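Local coordinates for 3-hydroxyisobutyrate dehydrogenase family protein (Geobacter sulfurreducens, PDB 3PDU) that binds NADP+ and acts as a succinic semialdehyde reductase of the beta-hydroxyacid dehydrogenase family, probably interconverting succinic semialdehyde and gamma-hydroxybutyrate, at residues 1-6 and 24-29; 16-21 and 38-43; 92-97 and 117-122. All blocks are in the same frame, centred on the assembly; numbering follows the deposited sequence.

Interaction 1 of 3, residues 1-6 and 24-29; sequences MTTYGF and GFDVTV
Two neighbouring parallel beta strands, 4-7 and 27-30, meet here, with Tyr4 beside Val27, Gly5 beside Thr28 and Phe6 beside Val29. Their backbones alternate as donor and acceptor: Tyr4 N bonds to Asp26 O at 2.9 Å, Tyr4 O accepts from Thr28 N at 2.8 Å, and Thr28 O receives Phe6 N at 2.8 Å. The last is the most bent of the three, with an angle of 141° at the hydrogen. The strands begin and end the first beta-alpha-beta unit of the Rossmann-type nucleotide-binding domain, whose helix 13-23 packs on the sheet face bearing Phe6 and Val27; the branched Val27 suits both an extended backbone and this apolar interface. At the start of the pairing the edge of the Tyr4 ring is turned to the face of Phe25, ring planes at 61° and centroids 4.9 Å apart, with Tyr4 CE2 coming to 3.6 Å from Phe25 CD1. Phe25 reaches it because CG stands anti to its own carbonyl carbon (chi1 -59°), and Ala150 and Pro149 of helix 148-154 touch Tyr4 and Phe25 respectively. An alanine in place of Phe25 would probably cost the Tyr4 ring its aromatic mate, open a gap beside Pro149 and let the tyrosine turn more easily. Water extends the polar ladder: one molecule donates to Thr2 O at 2.6 Å and accepts from Asp26 N, while the Asp26 carboxylate and the Thr28 hydroxyl hold a second against Tyr4 O, 2.7 Å from Thr28 OG1.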
loop_
_atom_site.group_PDB
_atom_site.type_symbol
_atom_site.label_atom_id
_atom_site.label_comp_id
_atom_site.label_asym_id
_atom_site.label_seq_id
_atom_site.Cartn_x
_atom_site.Cartn_y
_atom_site.Cartn_z
ATOM N N MET A 1 -38.244 -35.497 -17.527
ATOM C CA MET A 1 -36.830 -35.425 -17.885
ATOM C C MET A 1 -36.311 -33.994 -17.821
ATOM O O MET A 1 -36.688 -33.155 -18.633
ATOM C CB MET A 1 -36.589 -36.010 -19.282
ATOM C CG MET A 1 -36.497 -37.529 -19.305
ATOM S SD MET A 1 -36.547 -38.238 -20.965
ATOM C CE MET A 1 -38.204 -37.748 -21.471
ATOM N N THR A 2 -35.441 -33.730 -16.852
ATOM C CA THR A 2 -34.815 -32.423 -16.715
ATOM C C THR A 2 -33.824 -32.164 -17.856
ATOM O O THR A 2 -32.896 -32.946 -18.065
ATOM C CB THR A 2 -34.061 -32.319 -15.365
ATOM O OG1 THR A 2 -34.990 -32.476 -14.277
ATOM C CG2 THR A 2 -33.362 -30.978 -15.244
ATOM N N THR A 3 -34.017 -31.068 -18.587
ATOM C CA THR A 3 -33.054 -30.660 -19.617
ATOM C C THR A 3 -32.238 -29.454 -19.160
ATOM O O THR A 3 -32.717 -28.625 -18.380
ATOM C CB THR A 3 -33.754 -30.294 -20.932
ATOM O OG1 THR A 3 -34.643 -29.194 -20.699
ATOM C CG2 THR A 3 -34.534 -31.492 -21.479
ATOM N N TYR A 4 -31.011 -29.351 -19.661
ATOM C CA TYR A 4 -30.071 -28.348 -19.183
ATOM C C TYR A 4 -29.633 -27.365 -20.258
ATOM O O TYR A 4 -29.463 -27.738 -21.426
ATOM C CB TYR A 4 -28.833 -29.031 -18.592
ATOM C CG TYR A 4 -29.065 -29.589 -17.215
ATOM C CD1 TYR A 4 -28.852 -28.797 -16.100
ATOM C CD2 TYR A 4 -29.512 -30.888 -17.027
ATOM C CE1 TYR A 4 -29.057 -29.278 -14.835
ATOM C CE2 TYR A 4 -29.727 -31.387 -15.745
ATOM C CZ TYR A 4 -29.491 -30.563 -14.654
ATOM O OH TYR A 4 -29.686 -31.000 -13.362
ATOM N N GLY A 5 -29.465 -26.108 -19.851
ATOM C CA GLY A 5 -28.915 -25.059 -20.697
ATOM C C GLY A 5 -27.579 -24.605 -20.127
ATOM O O GLY A 5 -27.328 -24.743 -18.930
ATOM N N PHE A 6 -26.716 -24.070 -20.981
ATOM C CA PHE A 6 -25.429 -23.558 -20.536
ATOM C C PHE A 6 -24.997 -22.351 -21.377
ATOM O O PHE A 6 -24.869 -22.440 -22.607
ATOM C CB PHE A 6 -24.360 -24.661 -20.571
ATOM C CG PHE A 6 -23.219 -24.414 -19.629
ATOM C CD1 PHE A 6 -23.066 -25.190 -18.485
ATOM C CD2 PHE A 6 -22.315 -23.388 -19.872
ATOM C CE1 PHE A 6 -22.013 -24.963 -17.612
ATOM C CE2 PHE A 6 -21.272 -23.143 -18.993
ATOM C CZ PHE A 6 -21.119 -23.932 -17.862
ATOM N N GLY A 24 -24.199 -37.400 -19.525
ATOM C CA GLY A 24 -25.392 -37.912 -20.178
ATOM C C GLY A 24 -26.624 -37.026 -20.144
ATOM O O GLY A 24 -27.723 -37.475 -20.514
ATOM N N PHE A 25 -26.467 -35.778 -19.704
ATOM C CA PHE A 25 -27.580 -34.828 -19.753
ATOM C C PHE A 25 -27.824 -34.303 -21.177
ATOM O O PHE A 25 -26.915 -34.288 -22.001
ATOM C CB PHE A 25 -27.353 -33.651 -18.794
ATOM C CG PHE A 25 -27.196 -34.068 -17.353
ATOM C CD1 PHE A 25 -28.278 -34.549 -16.637
ATOM C CD2 PHE A 25 -25.961 -33.982 -16.720
ATOM C CE1 PHE A 25 -28.132 -34.938 -15.305
ATOM C CE2 PHE A 25 -25.806 -34.372 -15.395
ATOM C CZ PHE A 25 -26.889 -34.852 -14.689
ATOM N N ASP A 26 -29.067 -33.907 -21.447
ATOM C CA ASP A 26 -29.468 -33.206 -22.671
ATOM C C ASP A 26 -29.100 -31.739 -22.469
ATOM O O ASP A 26 -29.717 -31.055 -21.649
ATOM C CB ASP A 26 -30.991 -33.376 -22.834
ATOM C CG ASP A 26 -31.558 -32.679 -24.068
ATOM O OD1 ASP A 26 -30.986 -31.687 -24.555
ATOM O OD2 ASP A 26 -32.624 -33.124 -24.536
ATOM N N VAL A 27 -28.085 -31.262 -23.192
ATOM C CA VAL A 27 -27.543 -29.924 -22.950
ATOM C C VAL A 27 -27.693 -29.029 -24.183
ATOM O O VAL A 27 -27.359 -29.432 -25.297
ATOM C CB VAL A 27 -26.040 -29.968 -22.521
ATOM C CG1 VAL A 27 -25.525 -28.565 -22.193
ATOM C CG2 VAL A 27 -25.841 -30.895 -21.310
ATOM N N THR A 28 -28.198 -27.818 -23.965
ATOM C CA THR A 28 -28.254 -26.796 -24.999
ATOM C C THR A 28 -27.276 -25.676 -24.642
ATOM O O THR A 28 -27.304 -25.166 -23.526
ATOM C CB THR A 28 -29.668 -26.223 -25.098
ATOM O OG1 THR A 28 -30.579 -27.274 -25.423
ATOM C CG2 THR A 28 -29.749 -25.156 -26.189
ATOM N N VAL A 29 -26.415 -25.289 -25.584
ATOM C CA VAL A 29 -25.385 -24.296 -25.286
ATOM C C VAL A 29 -25.526 -23.016 -26.103
ATOM O O VAL A 29 -26.082 -23.008 -27.205
ATOM C CB VAL A 29 -23.947 -24.855 -25.497
ATOM C CG1 VAL A 29 -23.711 -26.082 -24.628
ATOM C CG2 VAL A 29 -23.710 -25.196 -26.980
HETATM O O HOH W 1 -30.990 -34.054 -19.441
HETATM O O HOH W 2 -31.178 -29.052 -23.443
#

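Interaction 2 of 3, residues 16-21 and 38-43; sequences MAANLV and APLVAL
Ala17 and Ala18 of helix 13-23 receive Leu40 of helix 38-43, and one turn further on Val21 meets Leu43; the two segments run almost parallel, their axes 5° apart in direction and 10.0 Å apart at closest approach. Contacts between apolar side chains come first. A single branch of Leu40, CD2, reaches between the helices to lie 3.6 Å from Ala17 CB and 3.9 Å from Ala18 CB, an approach this near being possible because alanine is small. Ala18 CB also meets Leu43 CD1, at 3.7 Å, so that one methyl serves both leucines. Leu9, from the loop after the first strand, touches Ala17 and Leu40 and covers the same apolar patch.

A second group sets side chains against backbone. Leu40 CD2 is tight against Ala18 N, but the leucine is strained, with chi2 (126°) off any staggered position, and its exact placement is doubtful. With CG1 anti to its backbone N (chi1 175°), Val21 turns that methyl to Leu43 O, 3.4 Å away, and to Leu43 CB beyond it.

No hydrogen bond joins the two segments. The direct contact is thus apolar, resting on burial of Ala17, Ala18 and Leu40 and on van der Waals fit of branched leucines against small alanines, with Val21 at the Leu43 end.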
loop_
_atom_site.group_PDB
_atom_site.type_symbol
_atom_site.label_atom_id
_atom_site.label_comp_id
_atom_site.label_asym_id
_atom_site.label_seq_id
_atom_site.Cartn_x
_atom_site.Cartn_y
_atom_site.Cartn_z
ATOM N N MET A 16 -16.940 -27.303 -18.151
ATOM C CA MET A 16 -18.110 -27.562 -17.315
ATOM C C MET A 16 -19.268 -28.056 -18.170
ATOM O O MET A 16 -19.900 -29.065 -17.844
ATOM C CB MET A 16 -18.528 -26.306 -16.526
ATOM C CG MET A 16 -17.531 -25.931 -15.433
ATOM S SD MET A 16 -17.793 -24.250 -14.851
ATOM C CE MET A 16 -19.324 -24.367 -13.912
ATOM N N ALA A 17 -19.537 -27.360 -19.273
ATOM C CA ALA A 17 -20.593 -27.803 -20.178
ATOM C C ALA A 17 -20.291 -29.211 -20.707
ATOM O O ALA A 17 -21.187 -30.053 -20.797
ATOM C CB ALA A 17 -20.778 -26.806 -21.333
ATOM N N ALA A 18 -19.026 -29.469 -21.027
ATOM C CA ALA A 18 -18.613 -30.772 -21.550
ATOM C C ALA A 18 -18.841 -31.886 -20.523
ATOM O O ALA A 18 -19.225 -33.003 -20.879
ATOM C CB ALA A 18 -17.149 -30.738 -21.980
ATOM N N ASN A 19 -18.585 -31.586 -19.250
ATOM C CA ASN A 19 -18.866 -32.544 -18.188
ATOM C C ASN A 19 -20.343 -32.951 -18.120
ATOM O O ASN A 19 -20.657 -34.109 -17.863
ATOM C CB ASN A 19 -18.398 -32.004 -16.837
ATOM C CG ASN A 19 -16.915 -32.179 -16.636
ATOM O OD1 ASN A 19 -16.286 -32.970 -17.336
ATOM N ND2 ASN A 19 -16.343 -31.454 -15.679
ATOM N N LEU A 20 -21.247 -31.999 -18.344
ATOM C CA LEU A 20 -22.674 -32.309 -18.323
ATOM C C LEU A 20 -23.039 -33.205 -19.501
ATOM O O LEU A 20 -23.783 -34.172 -19.354
ATOM C CB LEU A 20 -23.509 -31.027 -18.358
ATOM C CG LEU A 20 -23.347 -30.088 -17.154
ATOM C CD1 LEU A 20 -24.236 -28.854 -17.293
ATOM C CD2 LEU A 20 -23.670 -30.824 -15.856
ATOM N N VAL A 21 -22.514 -32.886 -20.679
ATOM C CA VAL A 21 -22.763 -33.732 -21.850
ATOM C C VAL A 21 -22.239 -35.139 -21.622
ATOM O O VAL A 21 -22.945 -36.121 -21.863
ATOM C CB VAL A 21 -22.146 -33.142 -23.137
ATOM C CG1 VAL A 21 -22.333 -34.119 -24.314
ATOM C CG2 VAL A 21 -22.785 -31.793 -23.443
ATOM N N ALA A 38 -18.725 -25.060 -31.003
ATOM C CA ALA A 38 -18.447 -26.182 -31.909
ATOM C C ALA A 38 -18.051 -27.493 -31.224
ATOM O O ALA A 38 -18.645 -28.526 -31.495
ATOM C CB ALA A 38 -17.408 -25.799 -32.972
ATOM N N PRO A 39 -17.028 -27.462 -30.352
ATOM C CA PRO A 39 -16.610 -28.700 -29.683
ATOM C C PRO A 39 -17.730 -29.291 -28.822
ATOM O O PRO A 39 -17.829 -30.513 -28.708
ATOM C CB PRO A 39 -15.464 -28.247 -28.767
ATOM C CG PRO A 39 -15.062 -26.897 -29.264
ATOM C CD PRO A 39 -16.274 -26.289 -29.878
ATOM N N LEU A 40 -18.549 -28.442 -28.211
ATOM C CA LEU A 40 -19.665 -28.941 -27.395
ATOM C C LEU A 40 -20.768 -29.575 -28.239
ATOM O O LEU A 40 -21.325 -30.611 -27.875
ATOM C CB LEU A 40 -20.197 -27.830 -26.490
ATOM C CG LEU A 40 -19.034 -27.774 -25.486
ATOM C CD1 LEU A 40 -18.423 -26.415 -25.312
ATOM C CD2 LEU A 40 -19.374 -28.452 -24.164
ATOM N N VAL A 41 -21.073 -28.958 -29.374
ATOM C CA VAL A 41 -22.023 -29.555 -30.316
ATOM C C VAL A 41 -21.519 -30.896 -30.848
ATOM O O VAL A 41 -22.281 -31.859 -30.933
ATOM C CB VAL A 41 -22.318 -28.600 -31.490
ATOM C CG1 VAL A 41 -23.260 -29.275 -32.505
ATOM C CG2 VAL A 41 -22.930 -27.311 -30.960
ATOM N N ALA A 42 -20.235 -30.970 -31.192
ATOM C CA ALA A 42 -19.664 -32.232 -31.672
ATOM C C ALA A 42 -19.744 -33.338 -30.614
ATOM O O ALA A 42 -19.826 -34.524 -30.955
ATOM C CB ALA A 42 -18.218 -32.035 -32.148
ATOM N N LEU A 43 -19.732 -32.946 -29.342
ATOM C CA LEU A 43 -19.814 -33.890 -28.225
ATOM C C LEU A 43 -21.251 -34.336 -28.014
ATOM O O LEU A 43 -21.507 -35.360 -27.389
ATOM C CB LEU A 43 -19.311 -33.247 -26.923
ATOM C CG LEU A 43 -17.842 -33.349 -26.515
ATOM C CD1 LEU A 43 -17.636 -32.627 -25.180
ATOM C CD2 LEU A 43 -17.380 -34.805 -26.412
#

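Interaction 3 of 3, residues 92-97 and 117-122; sequences IDMSTV and LEAPVS. With NAP (NADP nicotinamide-adenine-dinucleotide phosphate), chain I.
The NADP pocket is bordered here by the ends of two parallel strands, 90-93 and 115-122, where Asp93 lies between Leu117 and Ala119 across the pairing. Asp93 N donates a hydrogen bond to Leu117 O at 3.0 Å; Asp93 O accepts one from Ala119 N at 2.9 Å, the donor lying 40° above the carbonyl plane. The Asp93 carboxylate instead serves its own chain: OD1 accepts from Ser95 N, an Asx turn, and from Ser95 OG at 2.6 Å on its syn lone pair, while Leu65 N bonds to the same serine hydroxyl. Aspartate and serine are short enough to fix this bend where the strand ends. Met94 bends at chi3 (83°) and wraps round Ala119 O, a buried oxygen with no polar partner in the model; its CE lies 3.3 Å from Ala119 O and 3.6 Å from Val121 CG1. Close by, Ile92 CG2 reaches Ala119 CB at 3.8 Å. Glu118 OE1 bonds to Ser102 OG, and OE2 accepts from Gly165 N and Ala168 N around the start of helix 166-194, consistent with an ionised carboxylate. A water donates to Met94 O, accepts from Val121 N and is hydrogen-bonded to Thr96 OG1, tying the separating chains together. They then face the cofactor: Thr96 N bonds to O3D of the nicotinamide ribose at 3.0 Å, and Val121 sets CG2 3.8 Å from the nicotinamide atom C5N. Parallel strands linked by a helix, with the dinucleotide bound where the strands end, are characteristic of the Rossmann fold.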
loop_
_atom_site.group_PDB
_atom_site.type_symbol
_atom_site.label_atom_id
_atom_site.label_comp_id
_atom_site.label_asym_id
_atom_site.label_seq_id
_atom_site.Cartn_x
_atom_site.Cartn_y
_atom_site.Cartn_z
ATOM N N ILE A 92 -29.109 -20.718 -12.935
ATOM C CA ILE A 92 -28.042 -20.849 -11.954
ATOM C C ILE A 92 -26.830 -20.106 -12.477
ATOM O O ILE A 92 -26.171 -20.559 -13.407
ATOM C CB ILE A 92 -27.660 -22.328 -11.706
ATOM C CG1 ILE A 92 -28.883 -23.122 -11.222
ATOM C CG2 ILE A 92 -26.505 -22.433 -10.715
ATOM C CD1 ILE A 92 -28.617 -24.598 -10.989
ATOM N N ASP A 93 -26.546 -18.949 -11.897
ATOM C CA ASP A 93 -25.426 -18.152 -12.380
ATOM C C ASP A 93 -24.194 -18.497 -11.570
ATOM O O ASP A 93 -24.124 -18.238 -10.365
ATOM C CB ASP A 93 -25.750 -16.651 -12.313
ATOM C CG ASP A 93 -24.802 -15.802 -13.173
ATOM O OD1 ASP A 93 -23.778 -16.332 -13.652
ATOM O OD2 ASP A 93 -25.082 -14.601 -13.366
ATOM N N MET A 94 -23.226 -19.112 -12.234
ATOM C CA MET A 94 -22.014 -19.568 -11.565
ATOM C C MET A 94 -20.849 -18.608 -11.798
ATOM O O MET A 94 -19.721 -18.869 -11.366
ATOM C CB MET A 94 -21.675 -20.988 -12.027
ATOM C CG MET A 94 -22.826 -21.959 -11.729
ATOM S SD MET A 94 -22.470 -23.700 -12.084
ATOM C CE MET A 94 -21.599 -24.197 -10.607
ATOM N N SER A 95 -21.137 -17.494 -12.474
ATOM C CA SER A 95 -20.155 -16.432 -12.708
ATOM C C SER A 95 -19.698 -15.809 -11.388
ATOM O O SER A 95 -20.494 -15.686 -10.452
ATOM C CB SER A 95 -20.793 -15.312 -13.549
ATOM O OG SER A 95 -21.437 -15.803 -14.709
ATOM N N THR A 96 -18.440 -15.374 -11.311
ATOM C CA THR A 96 -18.000 -14.626 -10.132
ATOM C C THR A 96 -18.360 -13.155 -10.305
ATOM O O THR A 96 -17.782 -12.474 -11.145
ATOM C CB THR A 96 -16.488 -14.784 -9.861
ATOM O OG1 THR A 96 -16.202 -16.159 -9.575
ATOM C CG2 THR A 96 -16.046 -13.920 -8.647
ATOM N N VAL A 97 -19.326 -12.689 -9.516
ATOM C CA VAL A 97 -19.822 -11.320 -9.586
ATOM C C VAL A 97 -20.006 -10.801 -8.157
ATOM O O VAL A 97 -19.838 -11.548 -7.186
ATOM C CB VAL A 97 -21.190 -11.235 -10.344
ATOM C CG1 VAL A 97 -21.052 -11.683 -11.823
ATOM C CG2 VAL A 97 -22.264 -12.059 -9.628
ATOM N N LEU A 117 -30.601 -19.317 -8.489
ATOM C CA LEU A 117 -29.574 -19.729 -7.545
ATOM C C LEU A 117 -28.255 -19.168 -8.031
ATOM O O LEU A 117 -27.956 -19.252 -9.224
ATOM C CB LEU A 117 -29.491 -21.262 -7.540
ATOM C CG LEU A 117 -28.575 -21.936 -6.525
ATOM C CD1 LEU A 117 -29.216 -21.871 -5.143
ATOM C CD2 LEU A 117 -28.340 -23.392 -6.934
ATOM N N GLU A 118 -27.460 -18.581 -7.139
ATOM C CA GLU A 118 -26.102 -18.214 -7.526
ATOM C C GLU A 118 -25.230 -19.376 -7.085
ATOM O O GLU A 118 -25.509 -20.009 -6.068
ATOM C CB GLU A 118 -25.661 -16.896 -6.870
ATOM C CG GLU A 118 -25.487 -16.966 -5.348
ATOM C CD GLU A 118 -24.950 -15.671 -4.747
ATOM O OE1 GLU A 118 -24.649 -14.729 -5.512
ATOM O OE2 GLU A 118 -24.834 -15.591 -3.504
ATOM N N ALA A 119 -24.202 -19.692 -7.858
ATOM C CA ALA A 119 -23.319 -20.784 -7.473
ATOM C C ALA A 119 -21.905 -20.602 -8.019
ATOM O O ALA A 119 -21.426 -21.426 -8.808
ATOM C CB ALA A 119 -23.905 -22.126 -7.912
ATOM N N PRO A 120 -21.220 -19.530 -7.585
ATOM C CA PRO A 120 -19.837 -19.342 -8.029
ATOM C C PRO A 120 -18.985 -20.493 -7.487
ATOM O O PRO A 120 -19.398 -21.182 -6.552
ATOM C CB PRO A 120 -19.433 -18.004 -7.390
ATOM C CG PRO A 120 -20.357 -17.857 -6.189
ATOM C CD PRO A 120 -21.649 -18.506 -6.606
ATOM N N VAL A 121 -17.818 -20.712 -8.070
ATOM C CA VAL A 121 -17.021 -21.865 -7.695
ATOM C C VAL A 121 -15.596 -21.517 -7.277
ATOM O O VAL A 121 -15.037 -20.502 -7.694
ATOM C CB VAL A 121 -16.958 -22.884 -8.850
ATOM C CG1 VAL A 121 -18.362 -23.293 -9.285
ATOM C CG2 VAL A 121 -16.160 -22.317 -10.038
ATOM N N SER A 122 -15.008 -22.373 -6.451
ATOM C CA SER A 122 -13.591 -22.273 -6.147
ATOM C C SER A 122 -12.905 -23.449 -6.851
ATOM O O SER A 122 -13.333 -24.597 -6.715
ATOM C CB SER A 122 -13.378 -22.322 -4.626
ATOM O OG SER A 122 -12.008 -22.230 -4.288
HETATM P PA NAP I . -13.230 -16.514 -19.877
HETATM O O1A NAP I . -12.651 -15.173 -20.067
HETATM O O2A NAP I . -12.472 -17.589 -20.539
HETATM O O5B NAP I . -14.760 -16.558 -20.328
HETATM C C5B NAP I . -15.679 -15.520 -20.111
HETATM C C4B NAP I . -17.002 -15.933 -20.754
HETATM O O4B NAP I . -17.925 -14.858 -20.635
HETATM C C3B NAP I . -16.878 -16.225 -22.256
HETATM O O3B NAP I . -17.842 -17.209 -22.585
HETATM C C2B NAP I . -17.292 -14.908 -22.892
HETATM O O2B NAP I . -17.871 -14.988 -24.170
HETATM C C1B NAP I . -18.367 -14.483 -21.913
HETATM N N9A NAP I . -18.639 -13.043 -21.955
HETATM C C8A NAP I . -17.826 -12.009 -21.576
HETATM N N7A NAP I . -18.514 -10.854 -21.782
HETATM C C5A NAP I . -19.739 -11.146 -22.262
HETATM C C6A NAP I . -20.822 -10.357 -22.624
HETATM N N6A NAP I . -20.759 -9.025 -22.510
HETATM N N1A NAP I . -21.956 -10.973 -23.100
HETATM C C2A NAP I . -22.025 -12.349 -23.207
HETATM N N3A NAP I . -20.945 -13.124 -22.843
HETATM C C4A NAP I . -19.825 -12.525 -22.380
HETATM O O3 NAP I . -13.330 -16.700 -18.290
HETATM P PN NAP I . -13.415 -17.979 -17.333
HETATM O O1N NAP I . -12.070 -18.211 -16.777
HETATM O O2N NAP I . -14.205 -19.035 -18.017
HETATM O O5D NAP I . -14.299 -17.295 -16.178
HETATM C C5D NAP I . -15.710 -17.303 -16.170
HETATM C C4D NAP I . -16.130 -16.918 -14.757
HETATM O O4D NAP I . -15.660 -17.891 -13.844
HETATM C C3D NAP I . -15.478 -15.608 -14.329
HETATM O O3D NAP I . -16.379 -14.940 -13.459
HETATM C C2D NAP I . -14.266 -16.035 -13.528
HETATM O O2D NAP I . -13.861 -15.059 -12.578
HETATM C C1D NAP I . -14.850 -17.277 -12.865
HETATM N N1N NAP I . -13.890 -18.279 -12.404
HETATM C C2N NAP I . -12.784 -18.593 -13.145
HETATM C C3N NAP I . -11.899 -19.576 -12.691
HETATM C C7N NAP I . -10.684 -19.970 -13.500
HETATM O O7N NAP I . -9.657 -20.651 -12.847
HETATM N N7N NAP I . -10.564 -19.661 -14.794
HETATM C C4N NAP I . -12.163 -20.229 -11.489
HETATM C C5N NAP I . -13.304 -19.918 -10.750
HETATM C C6N NAP I . -14.172 -18.943 -11.230
HETATM P P2B NAP I . -16.951 -14.832 -25.484
HETATM O O1X NAP I . -17.882 -14.316 -26.542
HETATM O O2X NAP I . -15.817 -13.873 -25.189
HETATM O O3X NAP I . -16.376 -16.167 -25.856
HETATM O O HOH W 3 -17.222 -18.601 -10.184
#

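In the fold
Interactions 1 and 2 share helix 13-23, which links the strands of interaction 1 and packs on them: Phe6 CG lies 3.8 Å from Ala17 CB, and Phe25 N probably bonds to Leu20 O at 3.1 Å. Helix 38-43 packs alongside that helix. Interaction 3 lies further across the same sheet, its centre 18 Å from that of interaction 1, with strand 60-63 between them. Interaction 2 reaches it through Met16, whose CE is 3.7 Å from Met94 SD. Interaction 3 touches NADP directly, whereas the side chains of Phe6 and Leu40 remain about 8 and 10 Å from it.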